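Probable amino acid aminotransferase (Mycobacterium tuberculosis, PDB 6Q1S) is a probable aminotransferase of the class IV family that binds 4'-deoxy-4'-aminopyridoxal-5'-phosphate and 2-oxoglutaric acid. Local coordinates at residues 27-39 against 49-62. Residues are numbered along the deposited sequence; the frame is centred on the assembly and turned at random.
Sequences VRGDGVFETLLVR and HLQRLTQSARLMDL. With PMP (4'-deoxy-4'-aminopyridoxal-5'-phosphate), chain G.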
ATOM      1  N   VAL B  27      -2.187  -7.873  -7.067  1.00 18.06           N
ATOM      2  CA  VAL B  27      -2.570  -8.684  -5.917  1.00 16.88           C
ATOM      3  C   VAL B  27      -1.945  -8.153  -4.632  1.00 18.83           C
ATOM      4  O   VAL B  27      -2.496  -8.355  -3.545  1.00 22.38           O
ATOM      5  CB  VAL B  27      -2.203 -10.161  -6.148  1.00 17.24           C
ATOM      6  CG1 VAL B  27      -3.002 -10.734  -7.312  1.00 16.57           C
ATOM      7  CG2 VAL B  27      -0.706 -10.314  -6.385  1.00 19.98           C
ATOM      8  N   ARG B  28      -0.792  -7.481  -4.721  1.00 17.09           N
ATOM      9  CA  ARG B  28      -0.115  -7.003  -3.521  1.00 17.15           C
ATOM     10  C   ARG B  28       0.408  -5.574  -3.635  1.00 17.82           C
ATOM     11  O   ARG B  28       1.081  -5.108  -2.706  1.00 17.62           O
ATOM     12  CB  ARG B  28       1.027  -7.952  -3.123  1.00 16.97           C
ATOM     13  CG  ARG B  28       0.548  -9.359  -2.807  1.00 17.10           C
ATOM     14  CD  ARG B  28       0.156  -9.452  -1.334  1.00 17.91           C
ATOM     15  NE  ARG B  28      -0.375 -10.760  -0.956  1.00 21.07           N
ATOM     16  CZ  ARG B  28       0.356 -11.860  -0.805  1.00 27.69           C
ATOM     17  NH1 ARG B  28       1.669 -11.826  -0.996  1.00 31.76           N
ATOM     18  NH2 ARG B  28      -0.230 -12.997  -0.458  1.00 29.67           N
ATOM     19  N   GLY B  29       0.110  -4.859  -4.718  1.00 19.37           N
ATOM     20  CA  GLY B  29       0.663  -3.526  -4.900  1.00 18.15           C
ATOM     21  C   GLY B  29       2.173  -3.477  -4.874  1.00 18.25           C
ATOM     22  O   GLY B  29       2.750  -2.476  -4.433  1.00 18.54           O
ATOM     23  N   ASP B  30       2.830  -4.538  -5.334  1.00 18.74           N
ATOM     24  CA  ASP B  30       4.271  -4.712  -5.160  1.00 21.07           C
ATOM     25  C   ASP B  30       4.973  -4.145  -6.387  1.00 20.87           C
ATOM     26  O   ASP B  30       5.237  -4.849  -7.363  1.00 24.22           O
ATOM     27  CB  ASP B  30       4.605  -6.185  -4.953  1.00 25.30           C
ATOM     28  CG  ASP B  30       5.989  -6.397  -4.386  1.00 29.30           C
ATOM     29  OD1 ASP B  30       6.401  -7.568  -4.245  1.00 32.31           O
ATOM     30  OD2 ASP B  30       6.656  -5.400  -4.046  1.00 32.09           O
ATOM     31  N   GLY B  31       5.288  -2.858  -6.332  1.00 18.85           N
ATOM     32  CA  GLY B  31       5.985  -2.212  -7.428  1.00 19.25           C
ATOM     33  C   GLY B  31       6.175  -0.744  -7.126  1.00 19.66           C
ATOM     34  O   GLY B  31       5.719  -0.234  -6.099  1.00 19.63           O
ATOM     35  N   VAL B  32       6.864  -0.066  -8.043  1.00 20.07           N
ATOM     36  CA  VAL B  32       7.116   1.362  -7.926  1.00 20.54           C
ATOM     37  C   VAL B  32       6.612   2.046  -9.189  1.00 20.87           C
ATOM     38  O   VAL B  32       6.441   1.419 -10.238  1.00 20.82           O
ATOM     39  CB  VAL B  32       8.610   1.673  -7.696  1.00 20.83           C
ATOM     40  CG1 VAL B  32       9.108   0.974  -6.441  1.00 20.87           C
ATOM     41  CG2 VAL B  32       9.435   1.262  -8.907  1.00 21.02           C
ATOM     42  N   PHE B  33       6.374   3.352  -9.083  1.00 21.26           N
ATOM     43  CA  PHE B  33       5.895   4.104 -10.231  1.00 21.65           C
ATOM     44  C   PHE B  33       6.343   5.554 -10.129  1.00 22.20           C
ATOM     45  O   PHE B  33       6.859   6.003  -9.103  1.00 22.26           O
ATOM     46  CB  PHE B  33       4.369   4.014 -10.369  1.00 21.47           C
ATOM     47  CG  PHE B  33       3.613   4.968  -9.489  1.00 21.58           C
ATOM     48  CD1 PHE B  33       3.427   4.697  -8.144  1.00 21.26           C
ATOM     49  CD2 PHE B  33       3.062   6.124 -10.016  1.00 22.04           C
ATOM     50  CE1 PHE B  33       2.721   5.572  -7.336  1.00 21.40           C
ATOM     51  CE2 PHE B  33       2.355   7.004  -9.216  1.00 22.18           C
ATOM     52  CZ  PHE B  33       2.184   6.726  -7.873  1.00 21.95           C
ATOM     53  N   GLU B  34       6.138   6.280 -11.227  1.00 22.65           N
ATOM     54  CA  GLU B  34       6.429   7.701 -11.317  1.00 23.24           C
ATOM     55  C   GLU B  34       5.336   8.366 -12.135  1.00 23.53           C
ATOM     56  O   GLU B  34       4.706   7.731 -12.984  1.00 23.39           O
ATOM     57  CB  GLU B  34       7.799   7.964 -11.956  1.00 23.66           C
ATOM     58  CG  GLU B  34       8.977   7.735 -11.025  1.00 23.57           C
ATOM     59  CD  GLU B  34       9.006   8.723  -9.878  1.00 23.74           C
ATOM     60  OE1 GLU B  34       8.616   9.891 -10.091  1.00 24.18           O
ATOM     61  OE2 GLU B  34       9.418   8.336  -8.765  1.00 23.47           O
ATOM     62  N   THR B  35       5.113   9.652 -11.877  1.00 23.96           N
ATOM     63  CA  THR B  35       4.114  10.428 -12.600  1.00 24.33           C
ATOM     64  C   THR B  35       4.776  11.659 -13.194  1.00 25.05           C
ATOM     65  O   THR B  35       5.435  12.420 -12.480  1.00 25.28           O
ATOM     66  CB  THR B  35       2.951  10.844 -11.691  1.00 24.20           C
ATOM     67  OG1 THR B  35       2.226   9.681 -11.275  1.00 23.59           O
ATOM     68  CG2 THR B  35       2.009  11.785 -12.428  1.00 24.69           C
ATOM     69  N   LEU B  36       4.596  11.848 -14.499  1.00 25.42           N
ATOM     70  CA  LEU B  36       5.208  12.951 -15.219  1.00 26.16           C
ATOM     71  C   LEU B  36       4.129  13.742 -15.940  1.00 26.88           C
ATOM     72  O   LEU B  36       3.093  13.198 -16.330  1.00 28.75           O
ATOM     73  CB  LEU B  36       6.246  12.459 -16.239  1.00 26.34           C
ATOM     74  CG  LEU B  36       7.478  11.711 -15.727  1.00 26.05           C
ATOM     75  CD1 LEU B  36       7.174  10.236 -15.524  1.00 25.33           C
ATOM     76  CD2 LEU B  36       8.641  11.891 -16.688  1.00 26.58           C
ATOM     77  N   LEU B  37       4.385  15.034 -16.109  1.00 27.25           N
ATOM     78  CA  LEU B  37       3.474  15.930 -16.806  1.00 27.78           C
ATOM     79  C   LEU B  37       4.015  16.224 -18.198  1.00 28.39           C
ATOM     80  O   LEU B  37       5.184  16.596 -18.350  1.00 28.74           O
ATOM     81  CB  LEU B  37       3.283  17.230 -16.025  1.00 28.17           C
ATOM     82  CG  LEU B  37       2.374  18.286 -16.659  1.00 28.79           C
ATOM     83  CD1 LEU B  37       0.913  17.878 -16.557  1.00 28.47           C
ATOM     84  CD2 LEU B  37       2.604  19.641 -16.010  1.00 29.30           C
ATOM     85  N   VAL B  38       3.172  16.044 -19.208  1.00 28.55           N
ATOM     86  CA  VAL B  38       3.502  16.426 -20.575  1.00 29.22           C
ATOM     87  C   VAL B  38       2.966  17.831 -20.811  1.00 31.84           C
ATOM     88  O   VAL B  38       1.754  18.061 -20.740  1.00 35.01           O
ATOM     89  CB  VAL B  38       2.920  15.433 -21.592  1.00 29.05           C
ATOM     90  CG1 VAL B  38       3.115  15.952 -23.008  1.00 29.84           C
ATOM     91  CG2 VAL B  38       3.573  14.070 -21.435  1.00 28.41           C
ATOM     92  N   ARG B  39       3.865  18.771 -21.094  1.00 31.64           N
ATOM     93  CA  ARG B  39       3.484  20.160 -21.311  1.00 33.55           C
ATOM     94  C   ARG B  39       4.319  20.738 -22.441  1.00 36.39           C
ATOM     95  O   ARG B  39       5.550  20.629 -22.425  1.00 38.76           O
ATOM     96  CB  ARG B  39       3.664  20.998 -20.037  1.00 33.86           C
ATOM     97  CG  ARG B  39       3.568  22.499 -20.272  1.00 35.02           C
ATOM     98  CD  ARG B  39       3.815  23.296 -18.999  1.00 33.72           C
ATOM     99  NE  ARG B  39       2.627  23.360 -18.148  1.00 32.10           N
ATOM    100  CZ  ARG B  39       2.518  24.136 -17.074  1.00 32.00           C
ATOM    101  NH1 ARG B  39       3.523  24.923 -16.715  1.00 32.40           N
ATOM    102  NH2 ARG B  39       1.399  24.134 -16.362  1.00 31.71           N
ATOM    103  N   HIS B  49      12.762  12.023 -12.614  1.00 26.37           N
ATOM    104  CA  HIS B  49      11.795  10.972 -12.324  1.00 25.66           C
ATOM    105  C   HIS B  49      12.412   9.588 -12.488  1.00 25.26           C
ATOM    106  O   HIS B  49      12.073   8.664 -11.741  1.00 24.66           O
ATOM    107  CB  HIS B  49      10.568  11.126 -13.225  1.00 25.69           C
ATOM    108  CG  HIS B  49       9.645  12.227 -12.799  1.00 25.89           C
ATOM    109  ND1 HIS B  49       9.791  13.527 -13.229  1.00 26.58           N
ATOM    110  CD2 HIS B  49       8.561  12.218 -11.989  1.00 25.52           C
ATOM    111  CE1 HIS B  49       8.840  14.274 -12.697  1.00 26.62           C
ATOM    112  NE2 HIS B  49       8.079  13.503 -11.942  1.00 25.99           N
ATOM    113  N   LEU B  50      13.317   9.426 -13.456  1.00 25.62           N
ATOM    114  CA  LEU B  50      14.009   8.151 -13.616  1.00 25.32           C
ATOM    115  C   LEU B  50      15.090   7.952 -12.564  1.00 25.37           C
ATOM    116  O   LEU B  50      15.440   6.809 -12.250  1.00 26.03           O
ATOM    117  CB  LEU B  50      14.618   8.048 -15.014  1.00 25.78           C
ATOM    118  CG  LEU B  50      13.657   8.010 -16.202  1.00 25.85           C
ATOM    119  CD1 LEU B  50      14.438   8.057 -17.504  1.00 26.43           C
ATOM    120  CD2 LEU B  50      12.767   6.778 -16.152  1.00 25.15           C
ATOM    121  N   GLN B  51      15.634   9.041 -12.017  1.00 26.07           N
ATOM    122  CA  GLN B  51      16.579   8.913 -10.912  1.00 26.34           C
ATOM    123  C   GLN B  51      15.874   8.422  -9.655  1.00 25.06           C
ATOM    124  O   GLN B  51      16.362   7.518  -8.968  1.00 24.73           O
ATOM    125  CB  GLN B  51      17.277  10.249 -10.658  1.00 29.39           C
ATOM    126  CG  GLN B  51      18.418  10.533 -11.619  1.00 34.78           C
ATOM    127  CD  GLN B  51      19.040  11.899 -11.405  1.00 40.88           C
ATOM    128  OE1 GLN B  51      18.593  12.671 -10.556  1.00 42.95           O
ATOM    129  NE2 GLN B  51      20.074  12.206 -12.180  1.00 41.70           N
ATOM    130  N   ARG B  52      14.721   9.011  -9.338  1.00 24.94           N
ATOM    131  CA  ARG B  52      13.938   8.543  -8.203  1.00 24.37           C
ATOM    132  C   ARG B  52      13.365   7.155  -8.458  1.00 23.76           C
ATOM    133  O   ARG B  52      13.249   6.352  -7.525  1.00 23.29           O
ATOM    134  CB  ARG B  52      12.821   9.540  -7.900  1.00 24.46           C
ATOM    135  CG  ARG B  52      11.955   9.176  -6.713  1.00 24.08           C
ATOM    136  CD  ARG B  52      11.117  10.364  -6.295  1.00 25.03           C
ATOM    137  NE  ARG B  52       9.914  10.475  -7.113  1.00 25.21           N
ATOM    138  CZ  ARG B  52       9.081  11.510  -7.077  1.00 25.35           C
ATOM    139  NH1 ARG B  52       9.319  12.523  -6.256  1.00 25.85           N
ATOM    140  NH2 ARG B  52       8.010  11.531  -7.858  1.00 24.93           N
ATOM    141  N   LEU B  53      13.001   6.859  -9.708  1.00 23.78           N
ATOM    142  CA  LEU B  53      12.545   5.516 -10.047  1.00 23.25           C
ATOM    143  C   LEU B  53      13.639   4.486  -9.802  1.00 24.24           C
ATOM    144  O   LEU B  53      13.363   3.377  -9.326  1.00 24.86           O
ATOM    145  CB  LEU B  53      12.083   5.469 -11.503  1.00 23.42           C
ATOM    146  CG  LEU B  53      11.526   4.127 -11.981  1.00 22.92           C
ATOM    147  CD1 LEU B  53      10.151   3.880 -11.385  1.00 22.45           C
ATOM    148  CD2 LEU B  53      11.470   4.086 -13.499  1.00 23.23           C
ATOM    149  N   THR B  54      14.888   4.836 -10.116  1.00 23.74           N
ATOM    150  CA  THR B  54      15.997   3.930  -9.839  1.00 23.50           C
ATOM    151  C   THR B  54      16.155   3.713  -8.340  1.00 23.22           C
ATOM    152  O   THR B  54      16.439   2.597  -7.889  1.00 24.82           O
ATOM    153  CB  THR B  54      17.288   4.481 -10.447  1.00 24.16           C
ATOM    154  OG1 THR B  54      17.155   4.549 -11.873  1.00 24.43           O
ATOM    155  CG2 THR B  54      18.476   3.595 -10.093  1.00 24.81           C
ATOM    156  N   GLN B  55      15.939   4.764  -7.550  1.00 23.40           N
ATOM    157  CA  GLN B  55      16.081   4.641  -6.104  1.00 23.20           C
ATOM    158  C   GLN B  55      14.928   3.846  -5.505  1.00 22.56           C
ATOM    159  O   GLN B  55      15.138   3.013  -4.615  1.00 22.24           O
ATOM    160  CB  GLN B  55      16.175   6.029  -5.474  1.00 26.10           C
ATOM    161  CG  GLN B  55      17.543   6.669  -5.626  1.00 31.46           C
ATOM    162  CD  GLN B  55      18.599   5.947  -4.820  1.00 36.50           C
ATOM    163  OE1 GLN B  55      18.287   5.286  -3.831  1.00 38.71           O
ATOM    164  NE2 GLN B  55      19.855   6.066  -5.237  1.00 37.89           N
ATOM    165  N   SER B  56      13.704   4.089  -5.981  1.00 22.40           N
ATOM    166  CA  SER B  56      12.558   3.326  -5.496  1.00 21.84           C
ATOM    167  C   SER B  56      12.714   1.846  -5.816  1.00 21.43           C
ATOM    168  O   SER B  56      12.301   0.987  -5.029  1.00 20.99           O
ATOM    169  CB  SER B  56      11.263   3.870  -6.101  1.00 21.82           C
ATOM    170  OG  SER B  56      11.071   5.231  -5.767  1.00 22.21           O
ATOM    171  N   ALA B  57      13.307   1.529  -6.968  1.00 21.60           N
ATOM    172  CA  ALA B  57      13.539   0.132  -7.319  1.00 21.27           C
ATOM    173  C   ALA B  57      14.568  -0.508  -6.393  1.00 24.03           C
ATOM    174  O   ALA B  57      14.444  -1.686  -6.040  1.00 25.56           O
ATOM    175  CB  ALA B  57      13.983   0.022  -8.777  1.00 21.56           C
ATOM    176  N   ARG B  58      15.589   0.253  -5.988  1.00 26.00           N
ATOM    177  CA  ARG B  58      16.600  -0.294  -5.089  1.00 28.19           C
ATOM    178  C   ARG B  58      16.025  -0.554  -3.703  1.00 28.67           C
ATOM    179  O   ARG B  58      16.295  -1.598  -3.098  1.00 32.04           O
ATOM    180  CB  ARG B  58      17.786   0.663  -4.979  1.00 30.37           C
ATOM    181  CG  ARG B  58      18.972   0.084  -4.216  1.00 32.22           C
ATOM    182  CD  ARG B  58      20.000   1.152  -3.878  1.00 33.80           C
ATOM    183  NE  ARG B  58      19.391   2.256  -3.140  1.00 33.93           N
ATOM    184  CZ  ARG B  58      20.062   3.296  -2.655  1.00 33.26           C
ATOM    185  NH1 ARG B  58      21.374   3.387  -2.829  1.00 33.54           N
ATOM    186  NH2 ARG B  58      19.416   4.251  -1.998  1.00 32.22           N
ATOM    187  N   LEU B  59      15.226   0.382  -3.189  1.00 25.65           N
ATOM    188  CA  LEU B  59      14.580   0.195  -1.897  1.00 22.93           C
ATOM    189  C   LEU B  59      13.582  -0.951  -1.906  1.00 22.43           C
ATOM    190  O   LEU B  59      13.260  -1.485  -0.839  1.00 21.71           O
ATOM    191  CB  LEU B  59      13.878   1.485  -1.472  1.00 21.95           C
ATOM    192  CG  LEU B  59      14.794   2.662  -1.137  1.00 21.78           C
ATOM    193  CD1 LEU B  59      14.044   3.978  -1.258  1.00 22.03           C
ATOM    194  CD2 LEU B  59      15.372   2.498   0.258  1.00 22.94           C
ATOM    195  N   MET B  60      13.089  -1.344  -3.077  1.00 24.13           N
ATOM    196  CA  MET B  60      12.093  -2.398  -3.189  1.00 22.00           C
ATOM    197  C   MET B  60      12.678  -3.708  -3.688  1.00 22.04           C
ATOM    198  O   MET B  60      11.916  -4.625  -4.016  1.00 23.20           O
ATOM    199  CB  MET B  60      10.955  -1.942  -4.098  1.00 20.52           C
ATOM    200  CG  MET B  60      10.015  -0.973  -3.414  1.00 19.82           C
ATOM    201  SD  MET B  60       8.789  -1.855  -2.437  1.00 19.30           S
ATOM    202  CE  MET B  60       7.754  -2.502  -3.742  1.00 19.05           C
ATOM    203  N   ASP B  61      14.006  -3.818  -3.744  1.00 20.82           N
ATOM    204  CA  ASP B  61      14.683  -5.037  -4.183  1.00 20.07           C
ATOM    205  C   ASP B  61      14.171  -5.482  -5.549  1.00 19.69           C
ATOM    206  O   ASP B  61      13.974  -6.670  -5.813  1.00 19.38           O
ATOM    207  CB  ASP B  61      14.536  -6.147  -3.142  1.00 19.43           C
ATOM    208  CG  ASP B  61      15.070  -5.737  -1.785  1.00 19.58           C
ATOM    209  OD1 ASP B  61      16.227  -5.269  -1.718  1.00 19.99           O
ATOM    210  OD2 ASP B  61      14.334  -5.874  -0.787  1.00 19.33           O
ATOM    211  N   LEU B  62      13.944  -4.525  -6.403  1.00 19.96           N
ATOM    212  CA  LEU B  62      13.522  -4.660  -7.781  1.00 20.00           C
ATOM    213  C   LEU B  62      14.729  -4.586  -8.705  1.00 20.44           C
ATOM    214  O   LEU B  62      15.723  -3.929  -8.383  1.00 21.92           O
ATOM    215  CB  LEU B  62      12.527  -3.556  -8.151  1.00 20.11           C
ATOM    216  CG  LEU B  62      11.083  -3.809  -7.727  1.00 19.68           C
ATOM    217  CD1 LEU B  62      10.274  -2.525  -7.780  1.00 19.88           C
ATOM    218  CD2 LEU B  62      10.467  -4.865  -8.623  1.00 19.41           C
TER
HETATM  219  N1  PMP G 301       4.705  13.006  -1.708  1.00 23.88           N
HETATM  220  C2  PMP G 301       3.972  11.939  -2.105  1.00 23.40           C
HETATM  221  C2A PMP G 301       3.529  10.911  -1.097  1.00 22.89           C
HETATM  222  C3  PMP G 301       3.601  11.777  -3.534  1.00 23.42           C
HETATM  223  O3  PMP G 301       2.866  10.714  -3.958  1.00 22.97           O
HETATM  224  C4  PMP G 301       4.063  12.818  -4.480  1.00 23.99           C
HETATM  225  C4A PMP G 301       3.738  12.744  -5.953  1.00 26.07           C
HETATM  226  N4A PMP G 301       2.277  12.795  -6.136  1.00 26.70           N
HETATM  227  C5  PMP G 301       4.858  13.935  -3.918  1.00 24.48           C
HETATM  228  C6  PMP G 301       5.134  13.959  -2.553  1.00 24.39           C
HETATM  229  C5A PMP G 301       5.368  15.035  -4.823  1.00 27.03           C
HETATM  230  O4P PMP G 301       6.335  14.501  -5.725  1.00 28.54           O
HETATM  231  P   PMP G 301       6.510  15.118  -7.201  1.00 29.28           P
HETATM  232  O1P PMP G 301       5.202  14.968  -7.940  1.00 29.28           O
HETATM  233  O2P PMP G 301       6.875  16.579  -7.078  1.00 32.23           O
HETATM  234  O3P PMP G 301       7.601  14.368  -7.925  1.00 27.02           O
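Strand 31-39 and helix 49-59 run nearly antiparallel, their axes 167° apart and 8.3 Å away at closest approach, so that Val32 lies over Ser56 and Glu34 over His49. Val32 packs against the helix and the residues just past its C-terminus: CG1 lies 3.6 Å from Ser56 CB and also meets Met60 CG, CG2 touches Leu53 CD1, and Leu62 CD1 comes tip to tip with the valine. Glu34, bent at chi2 (-66°), passes Leu53, and its two carboxylate oxygens meet the NE/NH2 side of Arg52. The bond from Arg52 NE to Glu34 OE2 is nearly straight, 2.7 Å and in the guanidinium plane; that from Arg52 NH2 to Glu34 OE1 (2.8 Å) is more bent (139°), with the oxygen out of that plane. Each oxygen accepts on its syn lone pair. The strand belongs to the antiparallel sheet of a class IV aminotransferase, and the helix packed on it supplies part of the phosphate site of 4'-deoxy-4'-aminopyridoxal-5'-phosphate (PMP). Arg52 NH2 donates to PMP O3P at 2.9 Å, NH1 does so weakly, and NH1 also hydrogen-bonds Arg216 O. Glu34 and Arg216 together would hold the guanidinium facing the phosphate. One helical turn before Arg52, Leu36 CG sits over one face of the His49 ring, 3.8 Å from its centroid, a CH-pi contact. The ring's rotation is set by hydrogen bonds from ND1 to Leu45 O and between NE2 and Ser255 OG, itself hydrogen-bonded to PMP.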